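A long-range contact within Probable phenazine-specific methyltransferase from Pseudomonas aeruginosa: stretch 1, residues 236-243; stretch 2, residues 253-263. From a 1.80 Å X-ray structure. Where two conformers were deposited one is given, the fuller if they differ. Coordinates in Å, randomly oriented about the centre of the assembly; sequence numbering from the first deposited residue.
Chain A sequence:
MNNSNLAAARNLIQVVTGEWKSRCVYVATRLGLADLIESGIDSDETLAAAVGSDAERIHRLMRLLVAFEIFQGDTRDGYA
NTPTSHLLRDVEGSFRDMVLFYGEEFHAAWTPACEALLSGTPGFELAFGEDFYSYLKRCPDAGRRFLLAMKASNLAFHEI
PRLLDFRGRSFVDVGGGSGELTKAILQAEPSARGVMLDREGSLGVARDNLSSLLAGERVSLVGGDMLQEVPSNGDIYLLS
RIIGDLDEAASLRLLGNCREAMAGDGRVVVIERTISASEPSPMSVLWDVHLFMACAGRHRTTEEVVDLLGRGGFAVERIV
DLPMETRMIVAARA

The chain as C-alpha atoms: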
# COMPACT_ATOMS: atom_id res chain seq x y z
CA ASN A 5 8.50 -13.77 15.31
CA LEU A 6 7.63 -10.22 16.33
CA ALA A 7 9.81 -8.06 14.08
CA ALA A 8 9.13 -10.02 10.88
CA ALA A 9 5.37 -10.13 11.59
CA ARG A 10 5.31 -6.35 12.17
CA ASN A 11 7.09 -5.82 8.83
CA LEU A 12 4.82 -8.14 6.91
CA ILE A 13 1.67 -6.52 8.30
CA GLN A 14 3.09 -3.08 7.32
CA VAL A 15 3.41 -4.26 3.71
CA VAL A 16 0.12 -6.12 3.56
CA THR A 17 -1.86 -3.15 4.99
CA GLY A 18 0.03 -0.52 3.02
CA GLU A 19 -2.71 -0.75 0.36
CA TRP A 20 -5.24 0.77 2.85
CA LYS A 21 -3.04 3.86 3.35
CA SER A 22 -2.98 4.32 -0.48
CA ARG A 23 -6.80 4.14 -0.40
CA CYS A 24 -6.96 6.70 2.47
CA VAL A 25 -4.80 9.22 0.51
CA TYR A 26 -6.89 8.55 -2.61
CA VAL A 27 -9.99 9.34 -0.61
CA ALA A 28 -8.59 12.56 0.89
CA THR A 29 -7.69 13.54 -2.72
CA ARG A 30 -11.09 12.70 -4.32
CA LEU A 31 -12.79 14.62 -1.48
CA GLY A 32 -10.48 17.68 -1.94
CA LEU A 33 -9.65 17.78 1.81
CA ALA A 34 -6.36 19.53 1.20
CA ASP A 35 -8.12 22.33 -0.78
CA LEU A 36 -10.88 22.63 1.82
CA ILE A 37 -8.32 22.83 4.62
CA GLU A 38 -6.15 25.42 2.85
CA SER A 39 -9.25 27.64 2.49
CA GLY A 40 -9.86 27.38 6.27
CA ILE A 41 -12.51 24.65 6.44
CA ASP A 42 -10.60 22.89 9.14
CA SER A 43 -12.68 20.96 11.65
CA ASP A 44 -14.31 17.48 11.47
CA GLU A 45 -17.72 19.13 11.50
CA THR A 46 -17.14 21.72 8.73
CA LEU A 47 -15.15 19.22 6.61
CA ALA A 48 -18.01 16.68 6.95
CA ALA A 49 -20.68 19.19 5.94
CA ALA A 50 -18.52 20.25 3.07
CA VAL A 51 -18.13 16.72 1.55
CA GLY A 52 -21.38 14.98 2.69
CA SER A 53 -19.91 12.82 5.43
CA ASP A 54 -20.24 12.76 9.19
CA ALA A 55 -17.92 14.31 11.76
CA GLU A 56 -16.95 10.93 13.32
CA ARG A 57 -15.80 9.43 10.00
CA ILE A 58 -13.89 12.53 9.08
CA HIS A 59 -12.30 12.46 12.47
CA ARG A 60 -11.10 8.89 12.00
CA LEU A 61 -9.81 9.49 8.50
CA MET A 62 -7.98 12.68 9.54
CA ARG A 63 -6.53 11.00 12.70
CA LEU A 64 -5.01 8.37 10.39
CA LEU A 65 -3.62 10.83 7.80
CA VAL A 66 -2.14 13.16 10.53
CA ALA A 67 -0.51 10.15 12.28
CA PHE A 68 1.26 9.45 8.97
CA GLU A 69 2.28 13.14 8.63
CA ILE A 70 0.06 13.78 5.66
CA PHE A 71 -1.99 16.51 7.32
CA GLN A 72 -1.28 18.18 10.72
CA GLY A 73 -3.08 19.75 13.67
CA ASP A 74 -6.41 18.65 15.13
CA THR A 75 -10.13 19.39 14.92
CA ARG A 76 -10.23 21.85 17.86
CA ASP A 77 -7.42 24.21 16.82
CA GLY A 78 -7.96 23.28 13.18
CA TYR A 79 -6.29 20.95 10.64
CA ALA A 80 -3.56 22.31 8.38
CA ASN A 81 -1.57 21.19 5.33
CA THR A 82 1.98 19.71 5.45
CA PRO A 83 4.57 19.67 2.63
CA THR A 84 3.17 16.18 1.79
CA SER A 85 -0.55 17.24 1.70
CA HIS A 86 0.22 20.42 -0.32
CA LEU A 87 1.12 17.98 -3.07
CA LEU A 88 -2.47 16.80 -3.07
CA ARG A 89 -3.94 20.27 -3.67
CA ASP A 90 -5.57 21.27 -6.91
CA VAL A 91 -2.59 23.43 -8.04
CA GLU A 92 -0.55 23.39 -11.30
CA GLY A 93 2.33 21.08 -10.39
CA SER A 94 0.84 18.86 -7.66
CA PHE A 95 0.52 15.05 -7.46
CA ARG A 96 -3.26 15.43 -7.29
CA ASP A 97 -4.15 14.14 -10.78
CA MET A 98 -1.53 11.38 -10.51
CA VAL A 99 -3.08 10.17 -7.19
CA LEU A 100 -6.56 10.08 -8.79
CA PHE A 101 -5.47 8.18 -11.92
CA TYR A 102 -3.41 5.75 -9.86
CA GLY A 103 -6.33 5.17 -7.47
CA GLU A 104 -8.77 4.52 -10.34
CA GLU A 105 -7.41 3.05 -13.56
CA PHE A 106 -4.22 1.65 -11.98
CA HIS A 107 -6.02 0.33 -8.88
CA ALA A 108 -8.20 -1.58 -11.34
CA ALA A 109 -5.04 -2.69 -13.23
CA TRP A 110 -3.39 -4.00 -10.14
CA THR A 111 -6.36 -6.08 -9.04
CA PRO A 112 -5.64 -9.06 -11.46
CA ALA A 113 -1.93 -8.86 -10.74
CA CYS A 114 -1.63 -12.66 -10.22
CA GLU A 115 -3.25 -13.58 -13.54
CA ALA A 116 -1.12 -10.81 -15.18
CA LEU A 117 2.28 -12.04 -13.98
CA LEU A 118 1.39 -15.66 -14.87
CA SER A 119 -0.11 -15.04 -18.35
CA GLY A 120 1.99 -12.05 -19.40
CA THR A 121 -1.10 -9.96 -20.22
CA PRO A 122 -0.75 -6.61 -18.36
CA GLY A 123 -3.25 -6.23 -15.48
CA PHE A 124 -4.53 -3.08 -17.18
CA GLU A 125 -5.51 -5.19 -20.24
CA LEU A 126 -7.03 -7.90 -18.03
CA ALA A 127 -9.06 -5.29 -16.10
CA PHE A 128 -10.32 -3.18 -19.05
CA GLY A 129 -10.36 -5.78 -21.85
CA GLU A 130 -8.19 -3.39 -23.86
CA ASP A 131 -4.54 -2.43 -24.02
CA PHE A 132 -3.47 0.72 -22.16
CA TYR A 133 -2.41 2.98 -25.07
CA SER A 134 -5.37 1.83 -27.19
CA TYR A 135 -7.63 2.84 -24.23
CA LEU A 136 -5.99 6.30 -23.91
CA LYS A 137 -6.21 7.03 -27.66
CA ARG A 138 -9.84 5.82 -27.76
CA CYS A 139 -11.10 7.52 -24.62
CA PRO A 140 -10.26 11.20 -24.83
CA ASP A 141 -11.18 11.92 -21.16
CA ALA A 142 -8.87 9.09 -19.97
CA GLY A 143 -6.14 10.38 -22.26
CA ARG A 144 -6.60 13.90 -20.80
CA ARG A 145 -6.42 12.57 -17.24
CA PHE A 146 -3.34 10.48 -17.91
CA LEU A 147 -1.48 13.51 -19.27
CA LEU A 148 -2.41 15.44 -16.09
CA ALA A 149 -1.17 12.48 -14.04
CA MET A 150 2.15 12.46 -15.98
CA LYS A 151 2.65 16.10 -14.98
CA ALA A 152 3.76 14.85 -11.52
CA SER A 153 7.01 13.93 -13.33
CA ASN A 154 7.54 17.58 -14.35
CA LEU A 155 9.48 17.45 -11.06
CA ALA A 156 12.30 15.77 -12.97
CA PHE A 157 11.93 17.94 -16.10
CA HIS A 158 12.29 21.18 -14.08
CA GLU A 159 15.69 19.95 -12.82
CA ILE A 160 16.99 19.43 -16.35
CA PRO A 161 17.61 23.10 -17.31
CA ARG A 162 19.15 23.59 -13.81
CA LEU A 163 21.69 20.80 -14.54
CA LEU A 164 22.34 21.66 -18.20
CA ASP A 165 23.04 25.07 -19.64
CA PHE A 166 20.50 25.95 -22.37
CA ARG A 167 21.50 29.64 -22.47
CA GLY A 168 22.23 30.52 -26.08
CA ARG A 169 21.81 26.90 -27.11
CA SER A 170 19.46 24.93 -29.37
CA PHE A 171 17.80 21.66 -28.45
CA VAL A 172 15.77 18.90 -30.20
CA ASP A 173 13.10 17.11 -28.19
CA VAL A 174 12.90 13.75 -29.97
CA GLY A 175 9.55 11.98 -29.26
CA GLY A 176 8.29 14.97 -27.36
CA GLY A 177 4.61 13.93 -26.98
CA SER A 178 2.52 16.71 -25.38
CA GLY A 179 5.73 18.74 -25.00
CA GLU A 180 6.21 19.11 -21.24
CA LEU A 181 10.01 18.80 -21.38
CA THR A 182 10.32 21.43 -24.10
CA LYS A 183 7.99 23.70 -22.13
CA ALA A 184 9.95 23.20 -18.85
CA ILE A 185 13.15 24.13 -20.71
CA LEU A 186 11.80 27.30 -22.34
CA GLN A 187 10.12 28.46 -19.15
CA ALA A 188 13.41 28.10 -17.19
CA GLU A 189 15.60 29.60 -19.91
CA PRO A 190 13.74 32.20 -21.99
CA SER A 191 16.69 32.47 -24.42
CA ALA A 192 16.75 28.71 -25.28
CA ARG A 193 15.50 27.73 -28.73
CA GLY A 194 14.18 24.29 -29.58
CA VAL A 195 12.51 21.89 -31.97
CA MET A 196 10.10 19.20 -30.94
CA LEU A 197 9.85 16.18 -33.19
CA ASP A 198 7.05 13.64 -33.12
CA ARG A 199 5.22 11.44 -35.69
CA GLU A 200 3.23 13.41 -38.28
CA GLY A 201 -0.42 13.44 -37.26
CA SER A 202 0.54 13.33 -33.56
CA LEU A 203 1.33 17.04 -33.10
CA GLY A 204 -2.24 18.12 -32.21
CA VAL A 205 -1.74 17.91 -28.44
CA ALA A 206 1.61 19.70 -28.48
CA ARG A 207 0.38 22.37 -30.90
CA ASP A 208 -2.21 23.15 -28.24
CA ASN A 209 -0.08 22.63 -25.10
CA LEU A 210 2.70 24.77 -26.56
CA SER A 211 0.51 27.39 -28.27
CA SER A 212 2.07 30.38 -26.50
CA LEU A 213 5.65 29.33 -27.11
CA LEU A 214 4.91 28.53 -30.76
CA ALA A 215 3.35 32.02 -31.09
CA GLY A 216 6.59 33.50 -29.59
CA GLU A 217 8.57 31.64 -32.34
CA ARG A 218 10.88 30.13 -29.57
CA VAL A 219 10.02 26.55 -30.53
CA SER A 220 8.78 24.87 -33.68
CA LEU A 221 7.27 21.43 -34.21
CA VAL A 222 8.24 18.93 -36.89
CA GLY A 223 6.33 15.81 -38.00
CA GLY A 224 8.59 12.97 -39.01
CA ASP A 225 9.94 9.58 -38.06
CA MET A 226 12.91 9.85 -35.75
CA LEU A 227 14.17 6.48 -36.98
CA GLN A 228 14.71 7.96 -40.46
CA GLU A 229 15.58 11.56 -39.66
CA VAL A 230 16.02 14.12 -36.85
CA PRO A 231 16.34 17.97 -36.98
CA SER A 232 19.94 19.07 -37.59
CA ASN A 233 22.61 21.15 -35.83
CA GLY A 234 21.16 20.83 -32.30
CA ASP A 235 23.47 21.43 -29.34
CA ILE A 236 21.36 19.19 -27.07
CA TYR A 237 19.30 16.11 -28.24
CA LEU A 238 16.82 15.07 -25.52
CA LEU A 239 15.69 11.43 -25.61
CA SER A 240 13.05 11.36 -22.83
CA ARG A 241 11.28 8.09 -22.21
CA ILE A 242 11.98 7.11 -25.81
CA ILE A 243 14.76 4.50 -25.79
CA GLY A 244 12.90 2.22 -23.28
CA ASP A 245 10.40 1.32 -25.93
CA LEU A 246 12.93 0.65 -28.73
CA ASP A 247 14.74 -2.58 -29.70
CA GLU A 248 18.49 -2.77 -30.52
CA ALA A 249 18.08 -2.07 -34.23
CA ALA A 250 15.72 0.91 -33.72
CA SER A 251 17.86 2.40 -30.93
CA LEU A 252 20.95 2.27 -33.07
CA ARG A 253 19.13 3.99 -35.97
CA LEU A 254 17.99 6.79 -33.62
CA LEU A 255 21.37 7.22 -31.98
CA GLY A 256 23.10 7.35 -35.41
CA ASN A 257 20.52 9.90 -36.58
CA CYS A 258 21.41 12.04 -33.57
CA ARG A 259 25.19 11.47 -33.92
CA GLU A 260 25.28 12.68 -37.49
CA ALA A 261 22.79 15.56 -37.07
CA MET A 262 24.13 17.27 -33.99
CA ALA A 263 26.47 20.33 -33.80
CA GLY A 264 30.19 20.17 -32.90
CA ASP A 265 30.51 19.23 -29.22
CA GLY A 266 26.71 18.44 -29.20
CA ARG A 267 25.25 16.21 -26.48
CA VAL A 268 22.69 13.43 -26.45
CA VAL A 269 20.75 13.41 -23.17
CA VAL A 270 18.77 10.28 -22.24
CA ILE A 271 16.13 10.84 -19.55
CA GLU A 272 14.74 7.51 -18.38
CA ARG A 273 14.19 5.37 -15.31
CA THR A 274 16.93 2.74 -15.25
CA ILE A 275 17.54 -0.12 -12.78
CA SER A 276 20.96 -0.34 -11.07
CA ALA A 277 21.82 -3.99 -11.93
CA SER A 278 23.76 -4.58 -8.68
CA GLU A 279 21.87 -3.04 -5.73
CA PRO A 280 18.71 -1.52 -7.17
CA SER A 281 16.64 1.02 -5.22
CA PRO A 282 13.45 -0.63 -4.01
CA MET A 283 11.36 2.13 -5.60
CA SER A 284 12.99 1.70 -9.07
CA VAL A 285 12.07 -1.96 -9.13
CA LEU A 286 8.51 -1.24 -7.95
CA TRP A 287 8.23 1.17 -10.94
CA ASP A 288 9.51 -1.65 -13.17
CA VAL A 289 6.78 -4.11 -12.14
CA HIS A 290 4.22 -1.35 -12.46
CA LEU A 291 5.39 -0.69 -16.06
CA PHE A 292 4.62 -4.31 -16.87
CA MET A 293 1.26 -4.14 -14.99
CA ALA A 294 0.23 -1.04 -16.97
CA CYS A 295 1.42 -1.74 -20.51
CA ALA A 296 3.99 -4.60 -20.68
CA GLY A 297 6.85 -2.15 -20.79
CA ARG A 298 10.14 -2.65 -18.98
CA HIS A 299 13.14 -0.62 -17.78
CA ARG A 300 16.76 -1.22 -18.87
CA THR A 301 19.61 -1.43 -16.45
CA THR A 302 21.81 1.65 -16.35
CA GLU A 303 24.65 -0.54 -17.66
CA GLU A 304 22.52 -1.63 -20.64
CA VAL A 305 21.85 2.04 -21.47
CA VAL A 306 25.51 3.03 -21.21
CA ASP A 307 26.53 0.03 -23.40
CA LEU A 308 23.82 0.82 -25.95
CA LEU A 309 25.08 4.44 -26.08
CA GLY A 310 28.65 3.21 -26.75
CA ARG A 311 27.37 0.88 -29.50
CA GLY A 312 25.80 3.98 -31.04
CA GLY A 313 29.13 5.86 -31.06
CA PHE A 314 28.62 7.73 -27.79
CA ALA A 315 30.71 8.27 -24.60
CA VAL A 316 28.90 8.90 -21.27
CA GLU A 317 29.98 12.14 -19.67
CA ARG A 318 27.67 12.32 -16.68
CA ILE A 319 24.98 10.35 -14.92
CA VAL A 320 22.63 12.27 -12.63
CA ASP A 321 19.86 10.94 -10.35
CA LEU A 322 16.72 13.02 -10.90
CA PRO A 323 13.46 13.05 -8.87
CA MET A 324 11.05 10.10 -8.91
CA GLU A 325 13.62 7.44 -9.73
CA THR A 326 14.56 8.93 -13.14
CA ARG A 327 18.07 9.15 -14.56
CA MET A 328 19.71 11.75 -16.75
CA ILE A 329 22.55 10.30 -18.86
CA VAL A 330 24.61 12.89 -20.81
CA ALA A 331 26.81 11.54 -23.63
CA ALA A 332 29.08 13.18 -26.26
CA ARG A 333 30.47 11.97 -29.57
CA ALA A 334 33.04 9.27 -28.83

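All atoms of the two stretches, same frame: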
# COMPACT_ATOMS: atom_id res chain seq x y z
N ILE A 236 21.81 20.19 -28.06
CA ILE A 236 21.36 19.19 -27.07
C ILE A 236 20.18 18.37 -27.68
O ILE A 236 19.17 18.97 -28.10
CB ILE A 236 20.92 19.87 -25.75
CG1 ILE A 236 22.10 20.61 -25.11
CG2 ILE A 236 20.36 18.80 -24.78
CD1 ILE A 236 21.71 21.68 -24.10
N TYR A 237 20.34 17.05 -27.74
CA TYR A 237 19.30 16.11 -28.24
C TYR A 237 18.75 15.35 -27.03
O TYR A 237 19.45 14.54 -26.44
CB TYR A 237 19.88 15.11 -29.25
CG TYR A 237 20.06 15.83 -30.59
CD1 TYR A 237 21.07 16.79 -30.75
CD2 TYR A 237 19.20 15.57 -31.66
CE1 TYR A 237 21.19 17.48 -31.98
CE2 TYR A 237 19.33 16.24 -32.88
CZ TYR A 237 20.33 17.19 -33.02
OH TYR A 237 20.42 17.89 -34.23
N LEU A 238 17.49 15.63 -26.72
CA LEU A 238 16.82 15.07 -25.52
C LEU A 238 16.05 13.86 -25.98
O LEU A 238 15.22 13.97 -26.90
CB LEU A 238 15.85 16.12 -25.02
CG LEU A 238 16.48 17.45 -24.64
CD1 LEU A 238 15.40 18.54 -24.71
CD2 LEU A 238 17.28 17.38 -23.34
N LEU A 239 16.32 12.71 -25.34
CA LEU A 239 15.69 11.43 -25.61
C LEU A 239 14.97 11.02 -24.30
O LEU A 239 15.57 10.36 -23.47
CB LEU A 239 16.77 10.36 -25.97
CG LEU A 239 17.15 10.25 -27.46
CD1 LEU A 239 17.46 11.62 -28.09
CD2 LEU A 239 18.33 9.25 -27.69
N SER A 240 13.74 11.51 -24.12
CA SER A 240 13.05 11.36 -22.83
C SER A 240 12.04 10.26 -22.98
O SER A 240 11.13 10.35 -23.83
CB SER A 240 12.36 12.68 -22.43
OG SER A 240 11.52 12.55 -21.28
N ARG A 241 12.20 9.22 -22.19
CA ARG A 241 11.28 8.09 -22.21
C ARG A 241 11.04 7.60 -23.63
O ARG A 241 9.91 7.35 -24.01
CB ARG A 241 9.95 8.50 -21.56
CG ARG A 241 10.07 8.87 -20.12
CD ARG A 241 8.73 8.74 -19.39
NE ARG A 241 8.08 10.04 -19.12
CZ ARG A 241 8.45 10.88 -18.16
NH1 ARG A 241 9.49 10.58 -17.37
NH2 ARG A 241 7.80 12.04 -17.97
N ILE A 242 12.10 7.51 -24.43
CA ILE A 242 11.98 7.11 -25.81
C ILE A 242 12.76 5.81 -26.09
O ILE A 242 12.27 4.94 -26.77
CB ILE A 242 12.28 8.28 -26.81
CG1 ILE A 242 11.49 8.12 -28.12
CG2 ILE A 242 13.77 8.44 -27.04
CD1 ILE A 242 9.96 8.45 -28.05
N ILE A 243 13.95 5.68 -25.55
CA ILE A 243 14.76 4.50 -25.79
C ILE A 243 14.12 3.22 -25.20
O ILE A 243 14.13 2.15 -25.84
CB ILE A 243 16.20 4.74 -25.25
CG1 ILE A 243 16.94 5.72 -26.18
CG2 ILE A 243 17.00 3.44 -25.07
CD1 ILE A 243 17.08 5.25 -27.64
N ARG A 253 19.51 3.02 -34.92
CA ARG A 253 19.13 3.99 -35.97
C ARG A 253 18.95 5.39 -35.37
O ARG A 253 19.47 6.36 -35.90
CB ARG A 253 17.87 3.62 -36.75
CG ARG A 253 17.91 2.31 -37.59
CD ARG A 253 16.77 2.29 -38.65
NE ARG A 253 16.89 3.41 -39.59
CZ ARG A 253 17.66 3.41 -40.68
NH1 ARG A 253 18.36 2.32 -41.02
NH2 ARG A 253 17.70 4.49 -41.46
N LEU A 254 18.25 5.48 -34.23
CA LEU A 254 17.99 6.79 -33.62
C LEU A 254 19.31 7.46 -33.19
O LEU A 254 19.59 8.63 -33.49
CB LEU A 254 17.05 6.60 -32.39
CG LEU A 254 16.82 7.87 -31.61
CD1 LEU A 254 15.99 8.84 -32.46
CD2 LEU A 254 16.09 7.49 -30.31
N LEU A 255 20.13 6.71 -32.49
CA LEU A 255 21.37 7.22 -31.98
C LEU A 255 22.31 7.70 -33.10
O LEU A 255 22.99 8.72 -32.94
CB LEU A 255 22.06 6.20 -31.08
CG LEU A 255 21.35 5.95 -29.74
CD1 LEU A 255 21.98 4.75 -29.04
CD2 LEU A 255 21.39 7.19 -28.88
N GLY A 256 22.32 6.96 -34.21
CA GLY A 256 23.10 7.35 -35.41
C GLY A 256 22.56 8.60 -36.07
O GLY A 256 23.33 9.51 -36.48
N ASN A 257 21.23 8.67 -36.16
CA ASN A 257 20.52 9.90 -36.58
C ASN A 257 20.94 11.12 -35.77
O ASN A 257 21.32 12.17 -36.33
CB ASN A 257 19.00 9.70 -36.59
CG ASN A 257 18.54 8.81 -37.74
OD1 ASN A 257 19.30 8.55 -38.70
ND2 ASN A 257 17.32 8.30 -37.63
N CYS A 258 20.91 10.98 -34.44
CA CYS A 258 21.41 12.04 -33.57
C CYS A 258 22.91 12.35 -33.80
O CYS A 258 23.27 13.51 -33.91
CB CYS A 258 21.16 11.68 -32.09
SG CYS A 258 19.36 11.56 -31.73
N ARG A 259 23.75 11.32 -33.90
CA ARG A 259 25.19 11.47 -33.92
C ARG A 259 25.64 12.28 -35.14
O ARG A 259 26.55 13.11 -35.05
CB ARG A 259 25.88 10.10 -33.96
CG ARG A 259 27.39 10.07 -33.65
CD ARG A 259 27.94 8.62 -33.81
NE ARG A 259 27.54 8.05 -35.12
CZ ARG A 259 26.76 6.99 -35.33
NH1 ARG A 259 26.20 6.28 -34.34
NH2 ARG A 259 26.50 6.64 -36.60
N GLU A 260 24.98 12.04 -36.24
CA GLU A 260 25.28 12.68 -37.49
C GLU A 260 24.63 14.05 -37.64
O GLU A 260 25.09 14.85 -38.42
CB GLU A 260 24.84 11.78 -38.64
CG GLU A 260 25.73 10.58 -38.87
CD GLU A 260 27.17 10.80 -38.38
OE1 GLU A 260 27.99 11.39 -39.13
OE2 GLU A 260 27.50 10.35 -37.25
N ALA A 261 23.56 14.31 -36.89
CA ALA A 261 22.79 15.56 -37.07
C ALA A 261 23.28 16.68 -36.19
O ALA A 261 23.21 17.86 -36.56
CB ALA A 261 21.32 15.30 -36.81
N MET A 262 23.82 16.31 -35.03
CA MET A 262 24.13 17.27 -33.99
C MET A 262 25.31 18.19 -34.35
O MET A 262 26.13 17.81 -35.17
CB MET A 262 24.38 16.54 -32.67
CG MET A 262 25.66 15.76 -32.60
SD MET A 262 25.81 15.06 -30.96
CE MET A 262 27.31 14.12 -31.15
N ALA A 263 25.33 19.38 -33.74
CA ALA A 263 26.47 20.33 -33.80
C ALA A 263 27.77 19.76 -33.23
O ALA A 263 27.75 18.76 -32.50
CB ALA A 263 26.10 21.61 -33.06

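A β-strand, residues 236-240, lies against a helix that runs through residues 253-261, and the two run nearly antiparallel, with 166° between their N-to-C directions and a closest approach of 9.9 Å between axes. That spacing leaves room for one layer of interlocking side chains. No hydrogen bond crosses the interface; the helix satisfies its own backbone, as in Cys258 N to Leu254 O at 2.9 Å, and the contact rests on apolar packing that buries 356 Å² in total.

Within the strand, alternation decides which residues take part. Tyr237 and Leu239 point toward the helix, Ile236 points away, and Leu238 is out of reach. Tyr237 is the largest contributor, with 93 Å² covered. Its backbone is also where the elements are matched, its CA lying 7.0 Å from the CA of Cys258. With chi1 in the m well, the side chain reaches in toward the C-terminal end of the helix, where its ring meets Cys258, Ala261 and Met262. There Tyr237 CE1 comes within 3.4 Å of Met262 CB, Tyr237 CD2 lies 4.0 Å from Cys258 SG, and Tyr237 CZ is 4.3 Å from Ala261 CB. The sulfur approaches the ring obliquely, 5.0 Å from Cys258 SG to the centroid of the Tyr237 ring, a polarizable neighbor well suited to an aromatic surface. Tyrosine serves this place because its broad ring can touch Cys258, Ala261 and the CB of Met262 at once while its hydroxyl remains available for polar bonding; OH is hydrogen-bonded to a residue adjoining one of the stretches. Met262 is the first residue to leave helical geometry, and although its CA-to-CB bond points toward the strand, the end of its side chain leads away, so CB makes the close approach.

Leu254, with 52 Å² covered, organizes the other end. Its CD2 methyl is a shared meeting point: Leu254 CD2 lies 3.6 Å from Ile243 CD1, 3.9 Å from Leu239 CD2 and 4.1 Å from Ile242 CG2. A branched aliphatic side chain suits such a site, since a methyl can touch several neighbors without needing a polar partner. Ile243 starts sideways, but its end comes nearer and so reaches Leu254 from beyond the strand.

Leu239, with 48 Å² covered, joins these two regions. Leu239 CD2 also meets Leu255 CD2 at 3.9 Å, while Leu239 CD1 lies 4.1 Å from Cys258 SG. The compact Cys258 thus touches both Tyr237 and Leu239. Polar Arg253, Asn257, Arg259 and Glu260 stay out of this apolar layer.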